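Local coordinates for protein Fdc1 (Candida dubliniensis, PDB 4ZAD) that binds prenylated FMN and manganese and probably catalyses the reversible decarboxylation of ferulic, p-coumaric and cinnamic acids to their vinyl products, at residues S185-G190 and Q302-V307; K213-L218 and E273-R278; A367-V372 and E412-G417. All coordinates share one frame; numbering follows the deposited sequence.

Interaction 1: S185-G190 and Q302-V307; sequences SKSITG and QPLYRV
S187 and T189 each bring a hydroxyl to a main-chain carbonyl of 302-307. OG1 of T189 stands anti to its own backbone N (chi1 -180°), which brings it to O of P303 at 2.7 Å. OG of S187 makes a longer bond, 3.3 Å to O of Y305, approaching from above the carbonyl plane. That same oxygen takes N of I188 in its plane at 2.9 Å and almost straight (172° at the hydrogen), so two donors grip it. L304 shares the face of S187 and T189 and sends CD1 to 3.4 Å from OG of S187, a methyl against a hydroxyl.

I188 and Y305 occupy the other face. The Y305 ring presents its edge to the strand: O of I188 lies in the ring plane, 3.4 Å from CD1 of Y305. Beyond, the ring stacks on W163 and meets F216 edge-to-face, while CD1 of I188 reaches CG2 of V307 at 4.2 Å. On the S187 side, R306 leads its guanidinium to a salt bridge with D277. N of V307 bonds to O of K186, 3.0 Å away.

The strand directions, 154° apart, and the S187-R306 and I188-Y305 pairs identify an antiparallel connection. It belongs to the curled sheet of the Rift-related domain, consistent with a split beta-barrel of the FMN-binding type; G190, just past the end of strand 187-189, lies near the bound prenylated flavin.

Interaction 2: K213-L218 and E273-R278; sequences KIPFAL and EGYLDR
I214 and F216 pair with L276 and G274 as antiparallel hydrogen-bonded partners, on strands whose axes come within 4.4 Å and diverge strongly, at 130° between their directions. This twist suits the curled antiparallel sheet of the Rift-related domain, in which strand 270-277 lies between 214-220 and 300-312. The bonds are uneven: N of L276 reaches O of I214 at 2.7 Å, whereas the return bond from N of I214 is weak. N of G274 donates to O of F216 at 3.0 Å, but N of F216 meets O of G274 from above its carbonyl plane.

F216 has CG set between its backbone N and carbonyl carbon (chi1 88°), a position that folds the ring back over strand 273-277. One ring face receives N of G274, and CE2 lies 3.3 Å from CA of that glycine, whose bare backbone admits so near an approach. The F216 side chain also packs on L165.

On the face of P215, the Y275 ring lies with the K213 side chain over one of its faces. CG of K213 sits 3.9 Å from the ring centroid and only 9° off the normal, a CH-pi contact over the centre. CG of P215 touches CE1 of Y275 more loosely, at 4.4 Å. Back on the F216 face, I214 and L276 run side by side and point the same way, with CD1 of I214 3.8 Å from CG of L276 and 4.0 Å from CB of R278, the arginine whose NH2 pairs with D203.

Interaction 3: A367-V372 and E412-G417; sequences ALWLAV and EIILVG
W369 and E412 head a parallel pairing that continues through L370-I413, A371-I414 and V372-L415, with axes 4.7 Å apart at closest and only 20° between their directions. Between the two segments the hydrogen bonds are all main-chain, and they step from one strand to the other. E412 spans L368 and L370, taking O of the first through its N and giving its O to N of the second. I414 does the same between L370 and V372, where its O meets N of V372 at 2.8 Å. N of V416 closes the series on O of V372, a longer bond at 3.2 Å.

The aromatic contact belongs to W369. CD1 of I414 lies over one face of the indole, 3.7 Å from the centroid of the six-membered ring and 28° off its normal, displaced toward the rim so that CE3 is the nearest ring atom, at 3.3 Å. W369 also stacks on Y432.

Helices 376-381 and 386-399 lie in the chain between the strands, making this a beta-alpha-beta crossover in the mixed sheet of the C-terminal domain. Helix 386-399 covers the face bearing I413 and L415, and helix 425-434 the face of A371 and I414.

Aliphatic packing is concentrated on V372: CG2 touches CG2 of I413 at 3.6 Å, and CB meets CD2 of L415 at 3.7 Å.

Polar and intersubunit contacts gather at the start of the pairing. The side chain of buried E412 runs alongside W369, its carboxylate plane turned 48° from the ring, and OE2 bonds to T473 and Y432; T433 of the second subunit packs on L368 and W369.

Interactions 1 and 2 are one structure seen at two joints: their centres lie 9 Å apart, and strands 270-277 and 300-312 are direct neighbours. D277 N probably bonds to L304 O at 2.6 Å, and R306 N to Y275 O at 2.8 Å. Along the chain, interaction 2 is nested inside the loop closed by interaction 1. Interaction 3 is separate, in the C-terminal domain, with its centre about 37 and 38 Å from theirs. Interactions 1 and 3 are buried; interaction 2 is partly open, with K213 exposed. Chemistry follows place: hydroxyls bond across interaction 1, interaction 2 sets phenylalanine on glycine backbone and a lysine methylene on tyrosine, and parallel interaction 3, near the second subunit, is mainly aliphatic, with an isoleucine methyl on indole.

Interaction 1: S185-G190 and Q302-V307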
ATOM      1  N   SER A 185      32.393  22.614 -19.465  1.00 34.86           N
ATOM      2  CA  SER A 185      33.416  21.690 -19.998  1.00 35.13           C
ATOM      3  C   SER A 185      34.211  20.850 -18.989  1.00 34.41           C
ATOM      4  O   SER A 185      34.540  19.702 -19.273  1.00 34.48           O
ATOM      5  CB  SER A 185      34.401  22.447 -20.884  1.00 35.02           C
ATOM      6  OG  SER A 185      33.903  22.423 -22.211  1.00 37.62           O
ATOM      7  N   LYS A 186      34.538  21.417 -17.832  1.00 33.95           N
ATOM      8  CA  LYS A 186      35.600  20.853 -17.011  1.00 33.61           C
ATOM      9  C   LYS A 186      35.146  20.632 -15.574  1.00 32.82           C
ATOM     10  O   LYS A 186      35.963  20.587 -14.651  1.00 33.05           O
ATOM     11  CB  LYS A 186      36.818  21.776 -17.047  1.00 34.06           C
ATOM     12  CG  LYS A 186      37.126  22.450 -18.431  1.00 35.61           C
ATOM     13  CD  LYS A 186      37.953  21.572 -19.360  1.00 37.77           C
ATOM     14  CE  LYS A 186      38.404  22.320 -20.659  1.00 37.95           C
ATOM     15  NZ  LYS A 186      39.556  21.682 -21.386  1.00 34.13           N
ATOM     16  N   SER A 187      33.856  20.422 -15.380  1.00 31.68           N
ATOM     17  CA  SER A 187      33.288  20.701 -14.088  1.00 31.38           C
ATOM     18  C   SER A 187      31.948  20.079 -13.809  1.00 30.70           C
ATOM     19  O   SER A 187      31.066  20.106 -14.665  1.00 30.56           O
ATOM     20  CB  SER A 187      33.121  22.200 -13.911  1.00 31.40           C
ATOM     21  OG  SER A 187      33.955  22.605 -12.867  1.00 33.11           O
ATOM     22  N   ILE A 188      31.799  19.603 -12.566  1.00 29.57           N
ATOM     23  CA  ILE A 188      30.592  18.976 -12.106  1.00 28.81           C
ATOM     24  C   ILE A 188      30.199  19.614 -10.803  1.00 28.64           C
ATOM     25  O   ILE A 188      31.066  19.885  -9.971  1.00 28.67           O
ATOM     26  CB  ILE A 188      30.839  17.476 -11.816  1.00 28.89           C
ATOM     27  CG1 ILE A 188      31.279  16.728 -13.059  1.00 27.48           C
ATOM     28  CG2 ILE A 188      29.593  16.828 -11.233  1.00 28.26           C
ATOM     29  CD1 ILE A 188      31.737  15.344 -12.756  1.00 28.01           C
ATOM     30  N   THR A 189      28.900  19.845 -10.623  1.00 28.72           N
ATOM     31  CA  THR A 189      28.347  20.238  -9.327  1.00 28.79           C
ATOM     32  C   THR A 189      27.310  19.221  -8.907  1.00 28.96           C
ATOM     33  O   THR A 189      26.642  18.598  -9.741  1.00 28.76           O
ATOM     34  CB  THR A 189      27.659  21.646  -9.326  1.00 29.06           C
ATOM     35  OG1 THR A 189      27.158  21.922  -8.005  1.00 29.87           O
ATOM     36  CG2 THR A 189      26.488  21.717 -10.299  1.00 27.33           C
ATOM     37  N   GLY A 190      27.169  19.061  -7.603  1.00 29.11           N
ATOM     38  CA  GLY A 190      26.204  18.143  -7.062  1.00 28.91           C
ATOM     39  C   GLY A 190      25.923  18.520  -5.644  1.00 29.36           C
ATOM     40  O   GLY A 190      26.550  19.419  -5.105  1.00 29.74           O
ATOM     41  N   GLN A 302      25.295  25.035  -5.197  1.00 28.88           N
ATOM     42  CA  GLN A 302      26.066  23.927  -4.623  1.00 27.42           C
ATOM     43  C   GLN A 302      27.546  24.046  -5.046  1.00 27.20           C
ATOM     44  O   GLN A 302      27.866  24.678  -6.068  1.00 27.14           O
ATOM     45  CB  GLN A 302      25.465  22.536  -5.033  1.00 26.44           C
ATOM     46  CG  GLN A 302      24.088  22.139  -4.412  1.00 23.57           C
ATOM     47  CD  GLN A 302      24.112  21.936  -2.908  1.00 25.62           C
ATOM     48  OE1 GLN A 302      23.176  22.324  -2.191  1.00 24.49           O
ATOM     49  NE2 GLN A 302      25.195  21.341  -2.409  1.00 25.92           N
ATOM     50  N   PRO A 303      28.461  23.434  -4.264  1.00 26.82           N
ATOM     51  CA  PRO A 303      29.900  23.522  -4.559  1.00 26.65           C
ATOM     52  C   PRO A 303      30.285  22.950  -5.923  1.00 26.70           C
ATOM     53  O   PRO A 303      29.447  22.341  -6.598  1.00 26.53           O
ATOM     54  CB  PRO A 303      30.566  22.722  -3.418  1.00 26.29           C
ATOM     55  CG  PRO A 303      29.562  22.225  -2.589  1.00 26.26           C
ATOM     56  CD  PRO A 303      28.222  22.817  -2.950  1.00 26.92           C
ATOM     57  N   LEU A 304      31.539  23.146  -6.314  1.00 26.08           N
ATOM     58  CA  LEU A 304      31.965  22.820  -7.675  1.00 26.95           C
ATOM     59  C   LEU A 304      33.157  21.934  -7.674  1.00 26.69           C
ATOM     60  O   LEU A 304      34.166  22.284  -7.056  1.00 26.89           O
ATOM     61  CB  LEU A 304      32.338  24.085  -8.464  1.00 26.96           C
ATOM     62  CG  LEU A 304      32.616  23.877  -9.945  1.00 27.90           C
ATOM     63  CD1 LEU A 304      31.391  23.249 -10.673  1.00 26.43           C
ATOM     64  CD2 LEU A 304      33.009  25.223 -10.586  1.00 28.90           C
ATOM     65  N   TYR A 305      33.033  20.808  -8.380  1.00 26.82           N
ATOM     66  CA  TYR A 305      34.111  19.848  -8.531  1.00 27.20           C
ATOM     67  C   TYR A 305      34.783  20.138  -9.842  1.00 27.79           C
ATOM     68  O   TYR A 305      34.153  20.019 -10.897  1.00 28.69           O
ATOM     69  CB  TYR A 305      33.587  18.419  -8.590  1.00 26.88           C
ATOM     70  CG  TYR A 305      32.888  17.885  -7.363  1.00 25.96           C
ATOM     71  CD1 TYR A 305      31.563  18.169  -7.124  1.00 25.15           C
ATOM     72  CD2 TYR A 305      33.536  17.012  -6.483  1.00 26.63           C
ATOM     73  CE1 TYR A 305      30.900  17.648  -6.036  1.00 24.75           C
ATOM     74  CE2 TYR A 305      32.874  16.478  -5.374  1.00 25.11           C
ATOM     75  CZ  TYR A 305      31.553  16.799  -5.171  1.00 26.56           C
ATOM     76  OH  TYR A 305      30.865  16.280  -4.089  1.00 30.48           O
ATOM     77  N   ARG A 306      36.057  20.495  -9.788  1.00 28.17           N
ATOM     78  CA  ARG A 306      36.804  20.859 -10.970  1.00 28.20           C
ATOM     79  C   ARG A 306      37.580  19.654 -11.328  1.00 28.45           C
ATOM     80  O   ARG A 306      38.446  19.257 -10.578  1.00 28.53           O
ATOM     81  CB  ARG A 306      37.752  22.004 -10.676  1.00 28.09           C
ATOM     82  CG  ARG A 306      37.074  23.220  -9.992  1.00 30.43           C
ATOM     83  CD  ARG A 306      38.074  24.427  -9.816  1.00 32.02           C
ATOM     84  NE  ARG A 306      37.400  25.604  -9.293  1.00 32.40           N
ATOM     85  CZ  ARG A 306      36.699  26.470 -10.029  1.00 34.78           C
ATOM     86  NH1 ARG A 306      36.579  26.296 -11.358  1.00 33.00           N
ATOM     87  NH2 ARG A 306      36.099  27.515  -9.427  1.00 35.03           N
ATOM     88  N   VAL A 307      37.272  19.063 -12.479  1.00 29.58           N
ATOM     89  CA  VAL A 307      37.945  17.833 -12.973  1.00 29.61           C
ATOM     90  C   VAL A 307      39.216  18.211 -13.743  1.00 30.68           C
ATOM     91  O   VAL A 307      39.135  18.951 -14.705  1.00 32.09           O
ATOM     92  CB  VAL A 307      36.979  17.063 -13.925  1.00 29.50           C
ATOM     93  CG1 VAL A 307      37.614  15.811 -14.508  1.00 28.91           C
ATOM     94  CG2 VAL A 307      35.686  16.742 -13.203  1.00 26.89           C
TER

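Interaction 2: K213-L218 and E273-R278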
ATOM      1  N   LYS A 213      40.725  23.627  -2.581  1.00 34.74           N
ATOM      2  CA  LYS A 213      41.553  22.617  -3.245  1.00 35.03           C
ATOM      3  C   LYS A 213      41.534  21.298  -2.463  1.00 33.53           C
ATOM      4  O   LYS A 213      42.555  20.837  -1.935  1.00 33.35           O
ATOM      5  CB  LYS A 213      42.977  23.202  -3.543  1.00 35.87           C
ATOM      6  CG  LYS A 213      43.067  23.840  -4.993  1.00 38.04           C
ATOM      7  CD  LYS A 213      43.890  25.148  -5.130  1.00 41.01           C
ATOM      8  CE  LYS A 213      45.267  24.931  -5.801  1.00 41.94           C
ATOM      9  NZ  LYS A 213      45.273  25.066  -7.286  1.00 42.64           N
ATOM     10  N   ILE A 214      40.324  20.728  -2.402  1.00 32.34           N
ATOM     11  CA  ILE A 214      40.033  19.415  -1.765  1.00 31.26           C
ATOM     12  C   ILE A 214      40.162  18.318  -2.832  1.00 30.65           C
ATOM     13  O   ILE A 214      39.389  18.285  -3.801  1.00 30.70           O
ATOM     14  CB  ILE A 214      38.572  19.335  -1.187  1.00 30.94           C
ATOM     15  CG1 ILE A 214      38.207  20.577  -0.372  1.00 31.50           C
ATOM     16  CG2 ILE A 214      38.382  18.092  -0.357  1.00 30.03           C
ATOM     17  CD1 ILE A 214      36.703  20.998  -0.424  1.00 28.95           C
ATOM     18  N   PRO A 215      41.147  17.426  -2.689  1.00 29.93           N
ATOM     19  CA  PRO A 215      41.278  16.359  -3.668  1.00 29.07           C
ATOM     20  C   PRO A 215      40.066  15.423  -3.693  1.00 29.02           C
ATOM     21  O   PRO A 215      39.538  15.052  -2.624  1.00 28.18           O
ATOM     22  CB  PRO A 215      42.499  15.593  -3.162  1.00 28.51           C
ATOM     23  CG  PRO A 215      43.307  16.595  -2.520  1.00 28.87           C
ATOM     24  CD  PRO A 215      42.326  17.476  -1.811  1.00 30.12           C
ATOM     25  N   PHE A 216      39.664  15.047  -4.911  1.00 28.39           N
ATOM     26  CA  PHE A 216      38.615  14.081  -5.122  1.00 27.92           C
ATOM     27  C   PHE A 216      38.916  13.156  -6.288  1.00 27.26           C
ATOM     28  O   PHE A 216      39.622  13.523  -7.207  1.00 26.72           O
ATOM     29  CB  PHE A 216      37.264  14.778  -5.337  1.00 27.87           C
ATOM     30  CG  PHE A 216      36.978  15.145  -6.761  1.00 27.75           C
ATOM     31  CD1 PHE A 216      36.380  14.240  -7.617  1.00 28.32           C
ATOM     32  CD2 PHE A 216      37.274  16.402  -7.236  1.00 28.44           C
ATOM     33  CE1 PHE A 216      36.093  14.584  -8.938  1.00 28.43           C
ATOM     34  CE2 PHE A 216      37.005  16.748  -8.550  1.00 28.15           C
ATOM     35  CZ  PHE A 216      36.402  15.846  -9.396  1.00 28.00           C
ATOM     36  N   ALA A 217      38.361  11.945  -6.215  1.00 26.76           N
ATOM     37  CA  ALA A 217      38.200  11.072  -7.380  1.00 26.33           C
ATOM     38  C   ALA A 217      36.721  10.729  -7.461  1.00 26.00           C
ATOM     39  O   ALA A 217      36.019  10.739  -6.463  1.00 27.66           O
ATOM     40  CB  ALA A 217      39.056   9.795  -7.289  1.00 25.80           C
ATOM     41  N   LEU A 218      36.251  10.499  -8.667  1.00 25.35           N
ATOM     42  CA  LEU A 218      34.896  10.171  -8.936  1.00 24.93           C
ATOM     43  C   LEU A 218      35.000   8.976  -9.852  1.00 24.56           C
ATOM     44  O   LEU A 218      35.512   9.106 -10.952  1.00 24.23           O
ATOM     45  CB  LEU A 218      34.189  11.325  -9.653  1.00 25.15           C
ATOM     46  CG  LEU A 218      32.808  10.932 -10.246  1.00 25.83           C
ATOM     47  CD1 LEU A 218      31.805  10.473  -9.098  1.00 25.83           C
ATOM     48  CD2 LEU A 218      32.211  12.026 -11.103  1.00 24.75           C
ATOM     49  N   GLU A 273      39.428  12.828 -11.800  1.00 27.26           N
ATOM     50  CA  GLU A 273      40.238  13.358 -10.696  1.00 27.15           C
ATOM     51  C   GLU A 273      40.180  14.849 -10.682  1.00 26.74           C
ATOM     52  O   GLU A 273      40.275  15.447 -11.740  1.00 26.46           O
ATOM     53  CB  GLU A 273      41.713  12.972 -10.876  1.00 26.97           C
ATOM     54  CG  GLU A 273      41.949  11.472 -11.084  1.00 27.92           C
ATOM     55  CD  GLU A 273      43.403  11.163 -11.322  1.00 30.81           C
ATOM     56  OE1 GLU A 273      44.239  12.086 -11.218  1.00 32.56           O
ATOM     57  OE2 GLU A 273      43.724   9.992 -11.590  1.00 33.01           O
ATOM     58  N   GLY A 274      40.083  15.471  -9.507  1.00 26.43           N
ATOM     59  CA  GLY A 274      40.173  16.941  -9.465  1.00 26.44           C
ATOM     60  C   GLY A 274      40.212  17.614  -8.104  1.00 26.19           C
ATOM     61  O   GLY A 274      40.816  17.112  -7.197  1.00 26.27           O
ATOM     62  N   TYR A 275      39.579  18.775  -7.990  1.00 26.57           N
ATOM     63  CA  TYR A 275      39.470  19.506  -6.734  1.00 27.12           C
ATOM     64  C   TYR A 275      38.027  19.889  -6.500  1.00 26.74           C
ATOM     65  O   TYR A 275      37.412  20.580  -7.338  1.00 26.43           O
ATOM     66  CB  TYR A 275      40.314  20.791  -6.764  1.00 27.15           C
ATOM     67  CG  TYR A 275      41.801  20.562  -6.679  1.00 29.87           C
ATOM     68  CD1 TYR A 275      42.387  19.984  -5.537  1.00 32.39           C
ATOM     69  CD2 TYR A 275      42.637  20.905  -7.741  1.00 32.12           C
ATOM     70  CE1 TYR A 275      43.779  19.761  -5.473  1.00 33.26           C
ATOM     71  CE2 TYR A 275      44.011  20.684  -7.682  1.00 32.25           C
ATOM     72  CZ  TYR A 275      44.570  20.123  -6.555  1.00 34.34           C
ATOM     73  OH  TYR A 275      45.933  19.937  -6.517  1.00 40.05           O
ATOM     74  N   LEU A 276      37.484  19.453  -5.369  1.00 26.35           N
ATOM     75  CA  LEU A 276      36.181  19.959  -4.909  1.00 26.25           C
ATOM     76  C   LEU A 276      36.430  21.355  -4.354  1.00 27.13           C
ATOM     77  O   LEU A 276      37.287  21.547  -3.475  1.00 26.04           O
ATOM     78  CB  LEU A 276      35.529  19.054  -3.834  1.00 25.65           C
ATOM     79  CG  LEU A 276      34.359  19.708  -3.078  1.00 25.17           C
ATOM     80  CD1 LEU A 276      33.241  20.182  -4.072  1.00 23.25           C
ATOM     81  CD2 LEU A 276      33.778  18.859  -1.966  1.00 20.56           C
ATOM     82  N   ASP A 277      35.678  22.318  -4.888  1.00 28.41           N
ATOM     83  CA  ASP A 277      35.875  23.712  -4.571  1.00 29.35           C
ATOM     84  C   ASP A 277      34.695  24.172  -3.785  1.00 29.95           C
ATOM     85  O   ASP A 277      33.610  24.390  -4.300  1.00 29.18           O
ATOM     86  CB  ASP A 277      36.044  24.527  -5.847  1.00 29.99           C
ATOM     87  CG  ASP A 277      36.479  25.953  -5.588  1.00 30.43           C
ATOM     88  OD1 ASP A 277      36.276  26.483  -4.486  1.00 30.67           O
ATOM     89  OD2 ASP A 277      36.990  26.573  -6.534  1.00 36.49           O
ATOM     90  N   ARG A 278      34.913  24.329  -2.496  1.00 31.26           N
ATOM     91  CA  ARG A 278      33.806  24.626  -1.629  1.00 32.10           C
ATOM     92  C   ARG A 278      33.679  26.144  -1.413  1.00 32.23           C
ATOM     93  O   ARG A 278      32.778  26.637  -0.661  1.00 32.64           O
ATOM     94  CB  ARG A 278      33.941  23.832  -0.333  1.00 32.41           C
ATOM     95  CG  ARG A 278      32.599  23.711   0.357  1.00 35.44           C
ATOM     96  CD  ARG A 278      32.102  22.282   0.571  1.00 36.08           C
ATOM     97  NE  ARG A 278      32.216  21.953   1.980  1.00 37.95           N
ATOM     98  CZ  ARG A 278      31.577  22.592   2.957  1.00 36.50           C
ATOM     99  NH1 ARG A 278      30.753  23.590   2.712  1.00 35.12           N
ATOM    100  NH2 ARG A 278      31.785  22.224   4.200  1.00 38.77           N
TER

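Interaction 3: A367-V372 and E412-G417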
ATOM      1  N   ALA A 367      10.892   5.191   0.955  1.00 21.27           N
ATOM      2  CA  ALA A 367      11.968   5.192   1.921  1.00 20.88           C
ATOM      3  C   ALA A 367      11.792   6.333   2.892  1.00 20.75           C
ATOM      4  O   ALA A 367      12.775   6.824   3.451  1.00 22.53           O
ATOM      5  CB  ALA A 367      13.339   5.224   1.249  1.00 19.98           C
ATOM      6  N   LEU A 368      10.532   6.701   3.125  1.00 20.19           N
ATOM      7  CA  LEU A 368      10.123   7.643   4.173  1.00 19.42           C
ATOM      8  C   LEU A 368       9.646   6.915   5.435  1.00 19.53           C
ATOM      9  O   LEU A 368       9.580   7.521   6.511  1.00 20.55           O
ATOM     10  CB  LEU A 368       9.013   8.546   3.662  1.00 18.92           C
ATOM     11  CG  LEU A 368       9.507   9.595   2.664  1.00 19.71           C
ATOM     12  CD1 LEU A 368       8.440  10.052   1.722  1.00 17.63           C
ATOM     13  CD2 LEU A 368      10.125  10.779   3.416  1.00 16.88           C
ATOM     14  N   TRP A 369       9.354   5.617   5.326  1.00 19.06           N
ATOM     15  CA  TRP A 369       8.835   4.834   6.458  1.00 18.37           C
ATOM     16  C   TRP A 369       9.819   3.791   6.808  1.00 18.06           C
ATOM     17  O   TRP A 369      10.413   3.191   5.928  1.00 18.20           O
ATOM     18  CB  TRP A 369       7.599   4.047   6.063  1.00 18.19           C
ATOM     19  CG  TRP A 369       6.381   4.754   5.941  1.00 15.05           C
ATOM     20  CD1 TRP A 369       6.199   6.093   5.905  1.00 16.53           C
ATOM     21  CD2 TRP A 369       5.108   4.157   5.768  1.00 11.65           C
ATOM     22  NE1 TRP A 369       4.858   6.377   5.734  1.00 16.87           N
ATOM     23  CE2 TRP A 369       4.173   5.189   5.656  1.00 13.74           C
ATOM     24  CE3 TRP A 369       4.671   2.840   5.685  1.00 12.03           C
ATOM     25  CZ2 TRP A 369       2.829   4.947   5.489  1.00 15.11           C
ATOM     26  CZ3 TRP A 369       3.368   2.588   5.515  1.00 11.05           C
ATOM     27  CH2 TRP A 369       2.439   3.638   5.423  1.00 16.55           C
ATOM     28  N   LEU A 370       9.917   3.482   8.080  1.00 18.20           N
ATOM     29  CA  LEU A 370      10.751   2.337   8.515  1.00 17.66           C
ATOM     30  C   LEU A 370       9.860   1.461   9.350  1.00 16.98           C
ATOM     31  O   LEU A 370       9.382   1.873  10.367  1.00 17.28           O
ATOM     32  CB  LEU A 370      11.962   2.786   9.345  1.00 17.15           C
ATOM     33  CG  LEU A 370      12.909   1.664   9.804  1.00 16.34           C
ATOM     34  CD1 LEU A 370      13.612   1.091   8.572  1.00 15.34           C
ATOM     35  CD2 LEU A 370      13.940   2.111  10.844  1.00 10.57           C
ATOM     36  N   ALA A 371       9.599   0.263   8.890  1.00 17.55           N
ATOM     37  CA  ALA A 371       8.842  -0.690   9.673  1.00 17.96           C
ATOM     38  C   ALA A 371       9.803  -1.293  10.663  1.00 18.84           C
ATOM     39  O   ALA A 371      10.951  -1.623  10.287  1.00 18.97           O
ATOM     40  CB  ALA A 371       8.251  -1.779   8.769  1.00 17.25           C
ATOM     41  N   VAL A 372       9.340  -1.463  11.904  1.00 19.37           N
ATOM     42  CA  VAL A 372      10.139  -2.101  12.970  1.00 19.99           C
ATOM     43  C   VAL A 372       9.417  -3.297  13.557  1.00 19.91           C
ATOM     44  O   VAL A 372       8.438  -3.137  14.248  1.00 19.94           O
ATOM     45  CB  VAL A 372      10.403  -1.084  14.081  1.00 20.31           C
ATOM     46  CG1 VAL A 372      11.043  -1.747  15.298  1.00 19.87           C
ATOM     47  CG2 VAL A 372      11.283   0.031  13.525  1.00 20.78           C
ATOM     48  N   GLU A 412       8.652   8.431   9.359  1.00 23.20           N
ATOM     49  CA  GLU A 412       7.658   7.731  10.149  1.00 23.05           C
ATOM     50  C   GLU A 412       8.184   6.339  10.471  1.00 22.90           C
ATOM     51  O   GLU A 412       8.659   5.620   9.593  1.00 23.46           O
ATOM     52  CB  GLU A 412       6.335   7.677   9.397  1.00 23.50           C
ATOM     53  CG  GLU A 412       5.223   6.976  10.157  1.00 24.16           C
ATOM     54  CD  GLU A 412       3.841   7.537   9.883  1.00 22.57           C
ATOM     55  OE1 GLU A 412       3.699   8.427   9.020  1.00 26.08           O
ATOM     56  OE2 GLU A 412       2.896   7.085  10.547  1.00 20.61           O
ATOM     57  N   ILE A 413       8.159   5.989  11.749  1.00 22.07           N
ATOM     58  CA  ILE A 413       8.684   4.717  12.207  1.00 21.46           C
ATOM     59  C   ILE A 413       7.448   3.980  12.664  1.00 21.14           C
ATOM     60  O   ILE A 413       6.591   4.580  13.313  1.00 20.78           O
ATOM     61  CB  ILE A 413       9.627   4.845  13.385  1.00 21.35           C
ATOM     62  CG1 ILE A 413      10.693   5.926  13.127  1.00 21.70           C
ATOM     63  CG2 ILE A 413      10.241   3.469  13.702  1.00 20.87           C
ATOM     64  CD1 ILE A 413      11.649   5.643  11.945  1.00 23.59           C
ATOM     65  N   ILE A 414       7.348   2.707  12.297  1.00 19.88           N
ATOM     66  CA  ILE A 414       6.122   1.979  12.437  1.00 19.18           C
ATOM     67  C   ILE A 414       6.361   0.745  13.266  1.00 19.54           C
ATOM     68  O   ILE A 414       7.060  -0.135  12.864  1.00 20.05           O
ATOM     69  CB  ILE A 414       5.618   1.599  11.097  1.00 18.83           C
ATOM     70  CG1 ILE A 414       5.171   2.876  10.353  1.00 18.04           C
ATOM     71  CG2 ILE A 414       4.469   0.635  11.244  1.00 17.58           C
ATOM     72  CD1 ILE A 414       4.615   2.614   8.998  1.00 13.03           C
ATOM     73  N   LEU A 415       5.854   0.716  14.480  1.00 20.21           N
ATOM     74  CA  LEU A 415       6.150  -0.389  15.366  1.00 19.96           C
ATOM     75  C   LEU A 415       5.025  -1.399  15.202  1.00 20.10           C
ATOM     76  O   LEU A 415       3.870  -1.044  15.331  1.00 20.42           O
ATOM     77  CB  LEU A 415       6.251   0.099  16.788  1.00 19.58           C
ATOM     78  CG  LEU A 415       7.278   1.226  17.031  1.00 20.51           C
ATOM     79  CD1 LEU A 415       7.147   1.754  18.521  1.00 19.87           C
ATOM     80  CD2 LEU A 415       8.693   0.859  16.733  1.00 14.74           C
ATOM     81  N   VAL A 416       5.377  -2.637  14.875  1.00 19.82           N
ATOM     82  CA  VAL A 416       4.406  -3.668  14.662  1.00 20.15           C
ATOM     83  C   VAL A 416       4.836  -4.983  15.312  1.00 20.78           C
ATOM     84  O   VAL A 416       6.020  -5.239  15.493  1.00 20.35           O
ATOM     85  CB  VAL A 416       4.132  -3.858  13.159  1.00 20.57           C
ATOM     86  CG1 VAL A 416       5.382  -4.353  12.399  1.00 18.38           C
ATOM     87  CG2 VAL A 416       2.969  -4.802  12.994  1.00 21.22           C
ATOM     88  N   GLY A 417       3.868  -5.808  15.682  1.00 21.61           N
ATOM     89  CA  GLY A 417       4.147  -7.101  16.293  1.00 22.12           C
ATOM     90  C   GLY A 417       4.588  -8.113  15.264  1.00 23.07           C
ATOM     91  O   GLY A 417       4.539  -7.860  14.057  1.00 23.91           O
TER